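Local coordinates for muramoyltetrapeptide carboxypeptidase (Oxalobacter formigenes OXCC13, PDB 6UUK), which removes the terminal D-alanine from muramoyl tetrapeptides of the cell wall, as an LD-carboxypeptidase of the serine peptidase family S66, at the interface of chains A and B. Residues are numbered along the deposited sequence; one frame, centred on the assembly and turned at random. Chains: chain A/B, Muramoyltetrapeptide carboxypeptidase.

Contact 1: the interface of chains A and B. Residues chain A 256-257, 260, 303; chain B 127, 130-131, 134, 228.
A:Glu256 and B:Arg131 meet nearly square-on, yet their end groups turn nearly coplanar, 26° apart, in a two-pronged salt bridge. A:Glu256, CG anti to the backbone N (chi1 179°) and chain extended, carries its carboxylate out to B:Arg131. B:Arg131 NH1 gives a nearly straight hydrogen bond, 2.7 Å long, to the syn lone pair of A:Glu256 OE1. The other prong, NE on OE2, is modelled too short to mean anything. B:Tyr127 OH makes a weak hydrogen bond, 3.2 Å, to A:Glu256 OE2, its ring standing upright to the carboxylate at 89°. Behind this polar end, A:Leu260 and B:Thr130 run antiparallel, flank to flank, with CD1 3.8 Å from the methyl CG2. A:Leu260 CD2 lies 3.5 Å above the guanidinium plane of A:Arg303 of its own chain, off-centre. B:His228 presents a ring face to A:Arg257, whose CG sits over its centre, 4.0 Å above the plane. An alanine in place of B:His228 would probably cost A:Arg257 the flat surface under its aliphatic stem. Helix 252-264 and the end of helix 293-303 of chain A thus face residues 127-134 and the end of helix 223-228 of chain B; the centre of the contact lies about 13 Å from B:Ser152, the predicted nucleophile.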
# COMPACT_ATOMS: atom_id res chain seq x y z
N GLU A 256 -8.34 6.73 2.00
CA GLU A 256 -8.70 6.45 3.39
C GLU A 256 -8.02 5.18 3.90
O GLU A 256 -7.68 5.10 5.08
CB GLU A 256 -10.22 6.32 3.51
CG GLU A 256 -10.71 6.01 4.91
CD GLU A 256 -12.22 5.83 4.98
OE1 GLU A 256 -12.93 6.44 4.15
OE2 GLU A 256 -12.69 5.08 5.86
N ARG A 257 -7.82 4.19 3.03
CA ARG A 257 -7.19 2.95 3.45
C ARG A 257 -5.73 3.17 3.85
O ARG A 257 -5.27 2.64 4.86
CB ARG A 257 -7.29 1.91 2.34
CG ARG A 257 -6.74 0.54 2.70
CD ARG A 257 -6.89 -0.43 1.54
NE ARG A 257 -6.14 0.01 0.37
CZ ARG A 257 -6.25 -0.55 -0.83
NH1 ARG A 257 -7.09 -1.55 -1.03
NH2 ARG A 257 -5.53 -0.08 -1.84
N LEU A 260 -5.49 5.03 7.13
CA LEU A 260 -5.78 4.19 8.30
C LEU A 260 -4.59 3.31 8.66
O LEU A 260 -4.44 2.94 9.83
CB LEU A 260 -7.02 3.33 8.04
CG LEU A 260 -8.36 4.07 8.08
CD1 LEU A 260 -9.49 3.16 7.61
CD2 LEU A 260 -8.64 4.59 9.48
N ARG A 303 -12.85 9.81 13.04
CA ARG A 303 -11.97 8.76 13.53
C ARG A 303 -10.71 9.34 14.17
O ARG A 303 -10.31 8.94 15.27
CB ARG A 303 -11.60 7.80 12.40
CG ARG A 303 -10.34 6.99 12.65
CD ARG A 303 -10.51 5.98 13.77
NE ARG A 303 -11.06 4.71 13.29
CZ ARG A 303 -10.32 3.68 12.91
NH1 ARG A 303 -8.99 3.76 12.95
NH2 ARG A 303 -10.90 2.56 12.49
N TYR B 127 -13.45 -3.32 0.01
CA TYR B 127 -13.42 -2.28 1.04
C TYR B 127 -14.77 -1.58 1.17
O TYR B 127 -15.80 -2.11 0.75
CB TYR B 127 -12.32 -1.26 0.74
CG TYR B 127 -12.03 -0.30 1.87
CD1 TYR B 127 -10.99 -0.53 2.75
CD2 TYR B 127 -12.79 0.86 2.04
CE1 TYR B 127 -10.71 0.35 3.78
CE2 TYR B 127 -12.52 1.74 3.07
CZ TYR B 127 -11.48 1.48 3.94
OH TYR B 127 -11.21 2.36 4.96
N THR B 130 -11.42 -2.96 7.32
CA THR B 130 -10.49 -2.12 8.08
C THR B 130 -11.23 -1.08 8.90
O THR B 130 -10.81 -0.75 10.02
CB THR B 130 -9.50 -1.45 7.12
OG1 THR B 130 -8.70 -2.44 6.48
CG2 THR B 130 -8.60 -0.48 7.87
N ARG B 131 -12.36 -0.57 8.39
CA ARG B 131 -13.11 0.47 9.08
C ARG B 131 -13.70 0.01 10.41
O ARG B 131 -14.22 0.84 11.15
CB ARG B 131 -14.25 0.98 8.20
CG ARG B 131 -13.87 2.11 7.26
CD ARG B 131 -15.12 2.78 6.72
NE ARG B 131 -14.83 4.04 6.03
CZ ARG B 131 -15.75 4.93 5.70
NH1 ARG B 131 -15.40 6.05 5.08
NH2 ARG B 131 -17.03 4.72 6.00
N HIS B 134 -11.68 -2.26 15.25
CA HIS B 134 -11.85 -2.01 16.67
C HIS B 134 -13.28 -2.27 17.15
O HIS B 134 -13.49 -2.47 18.35
CB HIS B 134 -11.46 -0.56 17.00
CG HIS B 134 -10.04 -0.24 16.68
ND1 HIS B 134 -8.99 -0.60 17.49
CD2 HIS B 134 -9.49 0.42 15.63
CE1 HIS B 134 -7.85 -0.18 16.96
NE2 HIS B 134 -8.13 0.44 15.83
N HIS B 228 -0.71 -3.40 3.64
CA HIS B 228 -1.49 -2.50 4.48
C HIS B 228 -1.37 -2.85 5.96
O HIS B 228 -1.56 -1.97 6.81
CB HIS B 228 -2.96 -2.53 4.04
CG HIS B 228 -3.88 -1.79 4.96
ND1 HIS B 228 -3.74 -0.45 5.24
CD2 HIS B 228 -4.97 -2.21 5.65
CE1 HIS B 228 -4.70 -0.07 6.07
NE2 HIS B 228 -5.45 -1.12 6.33

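Contact 2: the interface of chains A and B. Residues chain A 227-232, 261, 265; chain B 227-228, 230-232, 261, 265.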
# COMPACT_ATOMS: atom_id res chain seq x y z
N ALA A 227 2.51 5.15 3.20
CA ALA A 227 1.95 3.85 3.54
C ALA A 227 2.95 2.73 3.25
O ALA A 227 2.89 1.67 3.88
CB ALA A 227 0.65 3.61 2.78
N HIS A 228 3.86 2.95 2.30
CA HIS A 228 4.90 1.97 2.01
C HIS A 228 6.00 1.96 3.06
O HIS A 228 6.68 0.95 3.22
CB HIS A 228 5.47 2.24 0.62
CG HIS A 228 6.68 1.42 0.29
ND1 HIS A 228 6.69 0.04 0.34
CD2 HIS A 228 7.93 1.79 -0.10
CE1 HIS A 228 7.89 -0.40 0.01
NE2 HIS A 228 8.66 0.63 -0.27
N MSE A 229 6.17 3.06 3.79
CA MSE A 229 7.21 3.15 4.81
C MSE A 229 6.77 2.57 6.14
O MSE A 229 7.58 2.37 7.05
CB MSE A 229 7.64 4.61 5.01
CG MSE A 229 8.28 5.27 3.79
SE MSE A 229 10.23 5.25 3.83
CE MSE A 229 10.54 3.35 3.49
N ALA A 230 5.47 2.28 6.26
CA ALA A 230 4.92 1.80 7.52
C ALA A 230 5.52 0.45 7.89
O ALA A 230 5.54 -0.48 7.08
CB ALA A 230 3.40 1.70 7.43
N GLY A 231 6.00 0.34 9.13
CA GLY A 231 6.61 -0.88 9.62
C GLY A 231 8.08 -1.04 9.30
O GLY A 231 8.71 -1.97 9.82
N THR A 232 8.64 -0.17 8.46
CA THR A 232 10.03 -0.23 8.03
C THR A 232 10.90 0.67 8.90
O THR A 232 10.43 1.67 9.44
CB THR A 232 10.16 0.20 6.57
OG1 THR A 232 9.91 1.61 6.46
CG2 THR A 232 9.15 -0.54 5.71
N GLN A 261 -3.75 2.96 7.68
CA GLN A 261 -2.55 2.20 7.98
C GLN A 261 -1.62 2.98 8.89
O GLN A 261 -1.07 2.43 9.86
CB GLN A 261 -1.83 1.81 6.69
CG GLN A 261 -0.51 1.08 6.91
CD GLN A 261 0.12 0.63 5.61
OE1 GLN A 261 -0.32 0.99 4.52
NE2 GLN A 261 1.17 -0.19 5.72
N SER A 265 -0.94 2.08 12.76
CA SER A 265 0.45 1.96 13.17
C SER A 265 0.80 2.89 14.33
O SER A 265 1.90 2.78 14.88
CB SER A 265 1.38 2.24 11.99
OG SER A 265 1.11 1.35 10.91
N ALA B 227 0.49 -5.72 2.80
CA ALA B 227 1.33 -4.53 2.92
C ALA B 227 0.62 -3.43 3.70
O ALA B 227 1.27 -2.62 4.36
CB ALA B 227 1.72 -4.03 1.53
N HIS B 228 -0.71 -3.40 3.64
CA HIS B 228 -1.49 -2.50 4.48
C HIS B 228 -1.37 -2.85 5.96
O HIS B 228 -1.56 -1.97 6.81
CB HIS B 228 -2.96 -2.53 4.04
CG HIS B 228 -3.88 -1.79 4.96
ND1 HIS B 228 -3.74 -0.45 5.24
CD2 HIS B 228 -4.97 -2.21 5.65
CE1 HIS B 228 -4.70 -0.07 6.07
NE2 HIS B 228 -5.45 -1.12 6.33
N ALA B 230 1.37 -3.77 7.40
CA ALA B 230 2.73 -3.49 7.83
C ALA B 230 2.74 -2.35 8.84
O ALA B 230 2.25 -1.25 8.55
CB ALA B 230 3.62 -3.16 6.63
N GLY B 231 3.30 -2.60 10.02
CA GLY B 231 3.37 -1.62 11.08
C GLY B 231 2.18 -1.60 12.02
O GLY B 231 2.26 -0.98 13.08
N THR B 232 1.07 -2.26 11.65
CA THR B 232 -0.12 -2.28 12.48
C THR B 232 -0.09 -3.46 13.45
O THR B 232 0.50 -4.50 13.15
CB THR B 232 -1.37 -2.39 11.60
OG1 THR B 232 -1.43 -3.70 11.01
CG2 THR B 232 -1.32 -1.35 10.49
N GLN B 261 8.12 -3.67 1.14
CA GLN B 261 7.63 -3.24 2.44
C GLN B 261 7.59 -4.42 3.41
O GLN B 261 7.96 -4.28 4.58
CB GLN B 261 6.25 -2.60 2.31
CG GLN B 261 5.68 -2.11 3.63
CD GLN B 261 4.36 -1.38 3.46
OE1 GLN B 261 3.70 -1.50 2.43
NE2 GLN B 261 3.98 -0.61 4.47
N SER B 265 10.16 -4.33 6.54
CA SER B 265 9.56 -4.48 7.86
C SER B 265 10.04 -5.72 8.59
O SER B 265 9.75 -5.87 9.78
CB SER B 265 8.03 -4.51 7.75
OG SER B 265 7.53 -3.32 7.16
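In this S66-family peptidase the two-fold axis of the pair passes between two glutamines, each capping the C-terminal end of the partner's short helix, 223-229 in chain A. Take B:Gln261, on helix 252-264, with CG anti to the backbone N (chi1 -179°) and the chain extended. Its CB lies against the ND1-CE1 rim of the imidazole of A:His228, 3.3 Å from ND1; the side chains run antiparallel, with ring and amide steeply inclined. CG and CD run along the carbonyl of A:His228, CD 3.3 Å from its O. OE1 lies 3.7 Å from A:His228 CA. At the tip, NE2 donates twice: to A:Ala230 O at 3.0 Å, almost straight (174° at H) and on a lone pair in the carbonyl plane, and to A:Ala227 O at 2.6 Å, more bent (127° at H). Tip to tip with it comes A:Gln261 NE2, 3.1 Å from B:Gln261 NE2; the two cannot bond to each other, but each turns its N-H groups to the other chain's carbonyls, which probably makes the approach tolerable. One turn on, B:Ser265 OG bonds back to its own B:Gln261 O at 2.8 Å and rests against the A:Gly231 peptide. A:Gly231 CA and B:Gly231 CA meet across the axis at 3.6 Å.

Contact 3: the interface of chains A and B. Residues chain A 286-291, 295; chain B 64, 93, 95-97.
The 3-10 turn 286-288 of chain A, the loop 289-291 behind it and the first turn of helix 293-303 meet two loops of chain B, one at residue 64 and one spanning 93-97. Two tyrosines clasp each other head to tail. A:Tyr287 and B:Tyr64 stack with centroids 4.3 Å apart and planes 20° apart, each hydroxyl reaching the other's backbone. A:Tyr287 OH bonds to B:Tyr64 O at 2.5 Å on an in-plane lone pair, whereas B:Tyr64 OH approaches A:Tyr287 O at 2.6 Å from above the carbonyl plane. B:Tyr64 takes the crowded position, CG between backbone N and carbonyl carbon (chi1 56°). On the far face of its ring lies B:Arg93, NE 3.8 Å above the centre, so the ring is sandwiched. B:Arg96, extended to NE, runs alongside A:Asp288 and brings NH1 to OD1 at 3.2 Å, a salt bridge at the guanidinium edge whose N-H does not point at the oxygen. B:Glu95 crosses A:Tyr291 nearly squarely, OE2 near the ring atom CD2 and 3.4 Å from A:Ala295 CB, so this carboxylate oxygen packs against the flank of the helix's first turn. The chain A turn links strand 273-280 to helix 293-303, while the chain B loops follow strands 57-59 and 85-86, and the centre of the patch lies about 29 Å from the predicted nucleophile A:Ser152.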
# COMPACT_ATOMS: atom_id res chain seq x y z
N ASP A 286 -21.36 5.20 -10.20
CA ASP A 286 -22.63 5.11 -9.49
C ASP A 286 -22.59 4.09 -8.36
O ASP A 286 -23.45 4.13 -7.48
CB ASP A 286 -23.76 4.77 -10.47
CG ASP A 286 -23.44 3.55 -11.31
OD1 ASP A 286 -22.32 3.48 -11.85
OD2 ASP A 286 -24.31 2.67 -11.43
N TYR A 287 -21.61 3.19 -8.37
CA TYR A 287 -21.48 2.21 -7.29
C TYR A 287 -21.07 2.85 -5.98
O TYR A 287 -21.36 2.30 -4.91
CB TYR A 287 -20.46 1.13 -7.69
CG TYR A 287 -20.42 -0.06 -6.76
CD1 TYR A 287 -19.53 -0.10 -5.69
CD2 TYR A 287 -21.27 -1.14 -6.95
CE1 TYR A 287 -19.50 -1.19 -4.84
CE2 TYR A 287 -21.24 -2.23 -6.10
CZ TYR A 287 -20.35 -2.25 -5.05
OH TYR A 287 -20.32 -3.34 -4.21
N ASP A 288 -20.42 4.02 -6.02
CA ASP A 288 -20.00 4.68 -4.79
C ASP A 288 -21.19 5.12 -3.95
O ASP A 288 -21.11 5.10 -2.72
CB ASP A 288 -19.10 5.87 -5.12
CG ASP A 288 -17.82 5.46 -5.83
OD1 ASP A 288 -17.26 4.40 -5.48
OD2 ASP A 288 -17.38 6.19 -6.74
N ASN A 289 -22.28 5.53 -4.60
CA ASN A 289 -23.53 5.87 -3.92
C ASN A 289 -23.33 6.97 -2.89
O ASN A 289 -23.81 6.89 -1.75
CB ASN A 289 -24.16 4.62 -3.29
CG ASN A 289 -25.62 4.83 -2.91
OD1 ASN A 289 -26.30 5.70 -3.45
ND2 ASN A 289 -26.10 4.02 -1.97
N GLY A 290 -22.61 8.02 -3.28
CA GLY A 290 -22.39 9.17 -2.43
C GLY A 290 -21.02 9.23 -1.78
O GLY A 290 -20.66 10.29 -1.24
N TYR A 291 -20.26 8.15 -1.80
CA TYR A 291 -18.93 8.15 -1.20
C TYR A 291 -17.96 8.91 -2.10
O TYR A 291 -17.82 8.60 -3.28
CB TYR A 291 -18.43 6.72 -0.98
CG TYR A 291 -17.14 6.63 -0.20
CD1 TYR A 291 -15.92 6.51 -0.85
CD2 TYR A 291 -17.15 6.69 1.19
CE1 TYR A 291 -14.74 6.44 -0.13
CE2 TYR A 291 -15.97 6.61 1.91
CZ TYR A 291 -14.77 6.49 1.25
OH TYR A 291 -13.60 6.42 1.96
N ALA A 295 -17.13 12.52 1.80
CA ALA A 295 -17.60 11.44 2.65
C ALA A 295 -16.46 10.87 3.49
O ALA A 295 -16.65 10.53 4.66
CB ALA A 295 -18.25 10.34 1.81
N TYR B 64 -21.54 -3.83 -1.20
CA TYR B 64 -22.84 -4.46 -1.36
C TYR B 64 -22.91 -5.22 -2.68
O TYR B 64 -22.10 -5.02 -3.59
CB TYR B 64 -23.97 -3.42 -1.29
CG TYR B 64 -23.84 -2.29 -2.28
CD1 TYR B 64 -24.34 -2.40 -3.57
CD2 TYR B 64 -23.21 -1.10 -1.93
CE1 TYR B 64 -24.23 -1.37 -4.48
CE2 TYR B 64 -23.09 -0.06 -2.83
CZ TYR B 64 -23.60 -0.20 -4.10
OH TYR B 64 -23.48 0.84 -5.00
N ARG B 93 -28.34 0.05 4.19
CA ARG B 93 -27.33 0.25 3.16
C ARG B 93 -26.75 1.66 3.24
O ARG B 93 -27.49 2.64 3.18
CB ARG B 93 -27.94 -0.01 1.78
CG ARG B 93 -26.98 0.18 0.62
CD ARG B 93 -27.61 -0.34 -0.66
NE ARG B 93 -27.00 0.22 -1.86
CZ ARG B 93 -27.39 -0.06 -3.10
NH1 ARG B 93 -28.40 -0.90 -3.30
NH2 ARG B 93 -26.78 0.50 -4.13
N GLU B 95 -23.99 4.16 1.73
CA GLU B 95 -23.03 4.71 0.76
C GLU B 95 -22.42 3.56 -0.04
O GLU B 95 -23.16 2.75 -0.60
CB GLU B 95 -22.03 5.59 1.51
CG GLU B 95 -22.62 6.81 2.18
CD GLU B 95 -21.57 7.60 2.95
OE1 GLU B 95 -21.86 8.03 4.09
OE2 GLU B 95 -20.46 7.77 2.42
N ARG B 96 -21.09 3.47 -0.12
CA ARG B 96 -20.42 2.42 -0.88
C ARG B 96 -20.56 1.05 -0.23
O ARG B 96 -20.49 0.03 -0.93
CB ARG B 96 -18.94 2.80 -1.04
CG ARG B 96 -18.02 1.72 -1.58
CD ARG B 96 -16.57 2.16 -1.43
NE ARG B 96 -15.63 1.18 -1.96
CZ ARG B 96 -15.19 1.17 -3.21
NH1 ARG B 96 -15.61 2.09 -4.07
NH2 ARG B 96 -14.32 0.24 -3.60
N PHE B 97 -20.78 1.00 1.07
CA PHE B 97 -20.84 -0.24 1.83
C PHE B 97 -22.28 -0.73 1.96
O PHE B 97 -23.24 0.02 1.76
CB PHE B 97 -20.22 -0.05 3.21
CG PHE B 97 -19.03 0.86 3.22
CD1 PHE B 97 -17.76 0.37 2.96
CD2 PHE B 97 -19.17 2.21 3.47
CE1 PHE B 97 -16.66 1.21 2.96
CE2 PHE B 97 -18.08 3.06 3.48
CZ PHE B 97 -16.82 2.55 3.22

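The contacts form a band running outward from the two-fold axis: contact 2 straddles it, contact 1 is about 13 Å away, and contact 3 lies about 16 Å beyond contact 1 and 27 Å from contact 2, centre to centre. B:His228 belongs to both contact 1 and contact 2, and helix 252-264 of chain A serves both; helix 293-303 of chain A runs from contact 3, at its first turn, to contact 1, at its last. Contacts 1 and 3 recur with the chains exchanged. A continuous, reciprocal seam of this kind suggests a stable dimer, although the structure alone does not prove it.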